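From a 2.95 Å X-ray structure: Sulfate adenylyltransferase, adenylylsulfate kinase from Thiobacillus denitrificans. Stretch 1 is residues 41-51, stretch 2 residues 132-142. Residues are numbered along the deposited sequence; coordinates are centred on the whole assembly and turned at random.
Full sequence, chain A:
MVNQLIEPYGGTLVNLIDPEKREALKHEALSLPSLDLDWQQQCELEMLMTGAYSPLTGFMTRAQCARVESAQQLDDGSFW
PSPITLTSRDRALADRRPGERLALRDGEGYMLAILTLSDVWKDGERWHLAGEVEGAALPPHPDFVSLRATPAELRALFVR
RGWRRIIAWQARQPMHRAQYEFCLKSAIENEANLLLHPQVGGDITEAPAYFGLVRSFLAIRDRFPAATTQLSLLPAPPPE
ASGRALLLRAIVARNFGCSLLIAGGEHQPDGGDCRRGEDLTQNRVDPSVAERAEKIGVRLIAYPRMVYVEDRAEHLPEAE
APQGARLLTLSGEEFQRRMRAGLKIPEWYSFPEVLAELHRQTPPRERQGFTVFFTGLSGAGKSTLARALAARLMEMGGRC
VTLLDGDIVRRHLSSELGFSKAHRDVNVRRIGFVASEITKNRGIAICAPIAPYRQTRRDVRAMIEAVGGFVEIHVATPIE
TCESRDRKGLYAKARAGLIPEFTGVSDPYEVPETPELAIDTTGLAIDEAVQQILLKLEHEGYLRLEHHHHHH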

ATOM      1  N   GLN A  41       3.777  45.927  19.839  1.00 57.41           N
ATOM      2  CA  GLN A  41       3.586  47.325  19.446  1.00 51.16           C
ATOM      3  C   GLN A  41       3.954  47.556  17.970  1.00 53.47           C
ATOM      4  O   GLN A  41       3.297  48.339  17.272  1.00 36.84           O
ATOM      5  CB  GLN A  41       4.383  48.268  20.345  1.00 49.05           C
ATOM      6  CG  GLN A  41       4.096  48.135  21.822  1.00 51.47           C
ATOM      7  CD  GLN A  41       2.621  48.102  22.119  1.00 57.88           C
ATOM      8  OE1 GLN A  41       1.899  49.070  21.890  1.00 49.54           O
ATOM      9  NE2 GLN A  41       2.161  46.975  22.637  1.00 60.41           N
ATOM     10  N   GLN A  42       5.013  46.889  17.504  1.00 56.89           N
ATOM     11  CA  GLN A  42       5.391  46.976  16.093  1.00 52.68           C
ATOM     12  C   GLN A  42       4.246  46.464  15.240  1.00 45.76           C
ATOM     13  O   GLN A  42       4.120  46.814  14.073  1.00 48.61           O
ATOM     14  CB  GLN A  42       6.639  46.154  15.770  1.00 47.66           C
ATOM     15  CG  GLN A  42       7.804  46.341  16.701  1.00 60.53           C
ATOM     16  CD  GLN A  42       8.956  45.440  16.311  1.00 55.01           C
ATOM     17  OE1 GLN A  42       9.042  45.011  15.161  1.00 47.61           O
ATOM     18  NE2 GLN A  42       9.835  45.131  17.266  1.00 53.09           N
ATOM     19  N   CYS A  43       3.421  45.608  15.820  1.00 46.66           N
ATOM     20  CA  CYS A  43       2.320  45.034  15.079  1.00 49.88           C
ATOM     21  C   CYS A  43       1.297  46.112  14.981  1.00 43.18           C
ATOM     22  O   CYS A  43       0.835  46.456  13.898  1.00 48.48           O
ATOM     23  CB  CYS A  43       1.741  43.836  15.806  1.00 46.69           C
ATOM     24  SG  CYS A  43       2.642  42.339  15.562  1.00 52.73           S
ATOM     25  N   GLU A  44       0.947  46.658  16.133  1.00 39.53           N
ATOM     26  CA  GLU A  44       0.034  47.794  16.192  1.00 45.63           C
ATOM     27  C   GLU A  44       0.518  48.906  15.226  1.00 51.60           C
ATOM     28  O   GLU A  44      -0.259  49.449  14.424  1.00 36.11           O
ATOM     29  CB  GLU A  44      -0.039  48.306  17.636  1.00 36.44           C
ATOM     30  CG  GLU A  44      -1.380  48.784  18.080  1.00 46.88           C
ATOM     31  CD  GLU A  44      -2.483  47.781  17.765  1.00 68.10           C
ATOM     32  OE1 GLU A  44      -2.828  47.617  16.580  1.00 65.08           O
ATOM     33  OE2 GLU A  44      -3.024  47.161  18.702  1.00 68.91           O
ATOM     34  N   LEU A  45       1.810  49.233  15.297  1.00 49.09           N
ATOM     35  CA  LEU A  45       2.371  50.229  14.406  1.00 41.93           C
ATOM     36  C   LEU A  45       2.176  49.830  12.962  1.00 38.51           C
ATOM     37  O   LEU A  45       1.659  50.601  12.174  1.00 48.45           O
ATOM     38  CB  LEU A  45       3.856  50.480  14.689  1.00 50.00           C
ATOM     39  CG  LEU A  45       4.525  51.459  13.707  1.00 43.26           C
ATOM     40  CD1 LEU A  45       3.831  52.769  13.771  1.00 39.09           C
ATOM     41  CD2 LEU A  45       6.007  51.628  13.956  1.00 40.02           C
ATOM     42  N   GLU A  46       2.577  48.619  12.610  1.00 38.13           N
ATOM     43  CA  GLU A  46       2.414  48.135  11.242  1.00 41.12           C
ATOM     44  C   GLU A  46       0.946  48.151  10.772  1.00 43.87           C
ATOM     45  O   GLU A  46       0.618  48.550   9.646  1.00 31.58           O
ATOM     46  CB  GLU A  46       2.968  46.733  11.139  1.00 36.51           C
ATOM     47  CG  GLU A  46       2.968  46.199   9.760  1.00 44.64           C
ATOM     48  CD  GLU A  46       3.513  44.799   9.707  1.00 51.79           C
ATOM     49  OE1 GLU A  46       4.025  44.325  10.744  1.00 49.09           O
ATOM     50  OE2 GLU A  46       3.416  44.162   8.635  1.00 50.71           O
ATOM     51  N   MET A  47       0.054  47.707  11.641  1.00 44.15           N
ATOM     52  CA  MET A  47      -1.360  47.790  11.339  1.00 45.16           C
ATOM     53  C   MET A  47      -1.750  49.238  11.034  1.00 51.54           C
ATOM     54  O   MET A  47      -2.469  49.520  10.064  1.00 46.57           O
ATOM     55  CB  MET A  47      -2.209  47.240  12.496  1.00 48.22           C
ATOM     56  CG  MET A  47      -2.099  45.738  12.722  1.00 51.07           C
ATOM     57  SD  MET A  47      -3.192  44.799  11.657  1.00 44.58           S
ATOM     58  CE  MET A  47      -2.358  44.966  10.095  1.00 49.95           C
ATOM     59  N   LEU A  48      -1.285  50.164  11.869  1.00 39.56           N
ATOM     60  CA  LEU A  48      -1.700  51.545  11.710  1.00 40.86           C
ATOM     61  C   LEU A  48      -1.025  52.136  10.481  1.00 43.04           C
ATOM     62  O   LEU A  48      -1.651  52.749   9.615  1.00 41.94           O
ATOM     63  CB  LEU A  48      -1.345  52.350  12.944  1.00 45.20           C
ATOM     64  CG  LEU A  48      -1.575  53.839  12.731  1.00 39.49           C
ATOM     65  CD1 LEU A  48      -3.019  54.152  13.089  1.00 42.86           C
ATOM     66  CD2 LEU A  48      -0.603  54.634  13.574  1.00 41.35           C
ATOM     67  N   MET A  49       0.266  51.893  10.390  1.00 47.63           N
ATOM     68  CA  MET A  49       1.076  52.464   9.327  1.00 50.16           C
ATOM     69  C   MET A  49       0.529  52.049   7.980  1.00 43.93           C
ATOM     70  O   MET A  49       0.835  52.650   6.970  1.00 53.24           O
ATOM     71  CB  MET A  49       2.522  51.980   9.473  1.00 37.70           C
ATOM     72  CG  MET A  49       3.528  52.948   9.005  1.00 35.96           C
ATOM     73  SD  MET A  49       4.935  52.827  10.049  1.00 45.60           S
ATOM     74  CE  MET A  49       5.217  51.058  10.116  1.00 56.07           C
ATOM     75  N   THR A  50      -0.297  51.017   7.974  1.00 49.36           N
ATOM     76  CA  THR A  50      -0.514  50.265   6.753  1.00 45.68           C
ATOM     77  C   THR A  50      -1.964  50.314   6.268  1.00 46.45           C
ATOM     78  O   THR A  50      -2.278  49.876   5.169  1.00 45.68           O
ATOM     79  CB  THR A  50       0.004  48.820   6.922  1.00 45.18           C
ATOM     80  OG1 THR A  50       0.934  48.528   5.879  1.00 44.77           O
ATOM     81  CG2 THR A  50      -1.126  47.795   6.933  1.00 29.52           C
ATOM     82  N   GLY A  51      -2.851  50.864   7.084  1.00 51.57           N
ATOM     83  CA  GLY A  51      -4.209  51.086   6.630  1.00 50.12           C
ATOM     84  C   GLY A  51      -5.219  50.107   7.190  1.00 51.71           C
ATOM     85  O   GLY A  51      -6.405  50.220   6.921  1.00 54.30           O
ATOM     86  N   GLU A 132       0.299  61.893  15.554  1.00 53.80           N
ATOM     87  CA  GLU A 132       0.382  61.515  14.159  1.00 45.92           C
ATOM     88  C   GLU A 132       1.655  60.738  13.880  1.00 46.78           C
ATOM     89  O   GLU A 132       2.671  60.915  14.549  1.00 57.57           O
ATOM     90  CB  GLU A 132       0.333  62.751  13.292  1.00 50.22           C
ATOM     91  CG  GLU A 132      -0.963  63.502  13.419  1.00 45.00           C
ATOM     92  CD  GLU A 132      -2.133  62.673  13.008  1.00 51.84           C
ATOM     93  OE1 GLU A 132      -2.053  62.009  11.962  1.00 57.91           O
ATOM     94  OE2 GLU A 132      -3.142  62.670  13.732  1.00 72.47           O
ATOM     95  N   VAL A 133       1.600  59.857  12.898  1.00 43.87           N
ATOM     96  CA  VAL A 133       2.737  58.998  12.612  1.00 57.92           C
ATOM     97  C   VAL A 133       3.187  59.221  11.180  1.00 52.93           C
ATOM     98  O   VAL A 133       2.354  59.365  10.298  1.00 43.41           O
ATOM     99  CB  VAL A 133       2.384  57.507  12.831  1.00 48.55           C
ATOM    100  CG1 VAL A 133       3.521  56.614  12.374  1.00 51.62           C
ATOM    101  CG2 VAL A 133       2.069  57.258  14.283  1.00 37.99           C
ATOM    102  N   GLU A 134       4.501  59.291  10.960  1.00 60.68           N
ATOM    103  CA  GLU A 134       5.053  59.343   9.603  1.00 62.08           C
ATOM    104  C   GLU A 134       6.006  58.184   9.457  1.00 57.02           C
ATOM    105  O   GLU A 134       7.022  58.123  10.155  1.00 55.47           O
ATOM    106  CB  GLU A 134       5.802  60.656   9.316  1.00 57.99           C
ATOM    107  CG  GLU A 134       4.933  61.899   9.192  1.00 56.91           C
ATOM    108  CD  GLU A 134       5.718  63.201   9.385  1.00 61.48           C
ATOM    109  OE1 GLU A 134       6.526  63.297  10.333  1.00 62.52           O
ATOM    110  OE2 GLU A 134       5.517  64.150   8.605  1.00 74.81           O
ATOM    111  N   GLY A 135       5.678  57.276   8.542  1.00 48.51           N
ATOM    112  CA  GLY A 135       6.456  56.066   8.358  1.00 53.24           C
ATOM    113  C   GLY A 135       7.524  56.054   7.278  1.00 51.74           C
ATOM    114  O   GLY A 135       7.343  56.587   6.177  1.00 58.12           O
ATOM    115  N   ALA A 136       8.643  55.422   7.606  1.00 49.97           N
ATOM    116  CA  ALA A 136       9.750  55.236   6.667  1.00 60.85           C
ATOM    117  C   ALA A 136       9.785  53.806   6.137  1.00 55.94           C
ATOM    118  O   ALA A 136       9.816  53.583   4.931  1.00 64.50           O
ATOM    119  CB  ALA A 136      11.070  55.561   7.351  1.00 62.26           C
ATOM    120  N   ALA A 137       9.786  52.853   7.068  1.00 47.56           N
ATOM    121  CA  ALA A 137       9.865  51.436   6.780  1.00 43.10           C
ATOM    122  C   ALA A 137       8.870  50.642   7.615  1.00 55.71           C
ATOM    123  O   ALA A 137       8.461  51.085   8.683  1.00 54.15           O
ATOM    124  CB  ALA A 137      11.251  50.936   7.066  1.00 51.43           C
ATOM    125  N   LEU A 138       8.490  49.460   7.121  1.00 54.21           N
ATOM    126  CA  LEU A 138       7.700  48.512   7.899  1.00 50.91           C
ATOM    127  C   LEU A 138       8.603  47.537   8.647  1.00 46.71           C
ATOM    128  O   LEU A 138       9.721  47.264   8.230  1.00 55.78           O
ATOM    129  CB  LEU A 138       6.755  47.701   7.011  1.00 47.97           C
ATOM    130  CG  LEU A 138       6.030  48.362   5.848  1.00 64.51           C
ATOM    131  CD1 LEU A 138       7.027  48.764   4.738  1.00 76.28           C
ATOM    132  CD2 LEU A 138       5.039  47.371   5.320  1.00 36.00           C
ATOM    133  N   PRO A 139       8.105  46.987   9.756  1.00 52.17           N
ATOM    134  CA  PRO A 139       8.884  45.957  10.444  1.00 56.21           C
ATOM    135  C   PRO A 139       9.453  44.935   9.475  1.00 61.34           C
ATOM    136  O   PRO A 139       8.732  44.434   8.613  1.00 60.17           O
ATOM    137  CB  PRO A 139       7.849  45.307  11.363  1.00 45.61           C
ATOM    138  CG  PRO A 139       6.903  46.424  11.671  1.00 43.99           C
ATOM    139  CD  PRO A 139       6.818  47.248  10.427  1.00 52.51           C
ATOM    140  N   PRO A 140      10.754  44.631   9.599  1.00 69.27           N
ATOM    141  CA  PRO A 140      11.345  43.661   8.677  1.00 67.31           C
ATOM    142  C   PRO A 140      10.717  42.285   8.867  1.00 52.99           C
ATOM    143  O   PRO A 140      10.582  41.813   9.989  1.00 50.92           O
ATOM    144  CB  PRO A 140      12.822  43.648   9.078  1.00 58.22           C
ATOM    145  CG  PRO A 140      13.022  44.871   9.901  1.00 69.12           C
ATOM    146  CD  PRO A 140      11.724  45.082  10.606  1.00 64.82           C
ATOM    147  N   HIS A 141      10.315  41.669   7.765  1.00 52.21           N
ATOM    148  CA  HIS A 141       9.717  40.346   7.798  1.00 51.71           C
ATOM    149  C   HIS A 141      10.368  39.489   6.726  1.00 55.57           C
ATOM    150  O   HIS A 141       9.887  39.441   5.604  1.00 58.32           O
ATOM    151  CB  HIS A 141       8.218  40.422   7.480  1.00 50.42           C
ATOM    152  CG  HIS A 141       7.373  41.020   8.563  1.00 52.64           C
ATOM    153  ND1 HIS A 141       7.400  40.574   9.872  1.00 47.96           N
ATOM    154  CD2 HIS A 141       6.437  42.000   8.520  1.00 41.36           C
ATOM    155  CE1 HIS A 141       6.543  41.276  10.591  1.00 40.26           C
ATOM    156  NE2 HIS A 141       5.942  42.146   9.793  1.00 50.08           N
ATOM    157  N   PRO A 142      11.465  38.804   7.056  1.00 45.70           N
ATOM    158  CA  PRO A 142      12.137  37.964   6.064  1.00 43.94           C
ATOM    159  C   PRO A 142      11.265  36.777   5.683  1.00 50.66           C
ATOM    160  O   PRO A 142      11.319  36.261   4.572  1.00 54.79           O
ATOM    161  CB  PRO A 142      13.359  37.461   6.832  1.00 43.15           C
ATOM    162  CG  PRO A 142      13.514  38.399   7.960  1.00 44.72           C
ATOM    163  CD  PRO A 142      12.151  38.763   8.349  1.00 35.58           C
TER

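The helix that runs through the first stretch meets the end of a strand that closes at Gly135 nearly at right angles, at 86°, and the chain that follows the strand continues along the helix, so that Gly135, Leu138 and Pro139 lie beside Met49, Glu46 and Gln42 in turn. Together the two stretches bury 456 Å², with the largest shares on Met49, Pro139 and Glu46.

Met49 covers the largest area. Its CA-to-CB bond points sideways, but the end of the side chain comes nearer to the second stretch. SD lies 4.0 Å from CA of Gly135, and CE reaches 3.5 Å from O of Ala137 and 4.1 Å from CD of Pro139. The close packing depends on the bare backbone of Gly135: an ideal CB there would point toward the helix and come within 2.9 Å of CG of Met49, a clash.

Pro139 packs against Gln42 and Glu46, on the preceding turns of the helix, as well as against Met49. Its CG sits 3.7 Å from the backbone O of Gln42, an atom already engaged by N of Glu46 at 2.8 Å within the helix, and also 3.7 Å from OE1 of Glu46. The ring thus lines the route of the glutamate side chain, which is extended, with chi1 and chi2 both t.

That extension carries the buried carboxylate to His141, where NE2 donates a hydrogen bond to OE1 of Glu46 over 3.1 Å. The N-H...O angle of 172° is almost linear, and OE1 lies at the ring edge, near its plane, as expected for a donor in the imidazole ring. Apart from this polar link, the contact is chiefly van der Waals packing.

At the strand, Val133 points toward the helix and offers CG1 to CD1 of Leu45 at 4.1 Å and CG2 to CD2 of Leu48 at 3.8 Å, its two methyls meeting two leucines three residues apart.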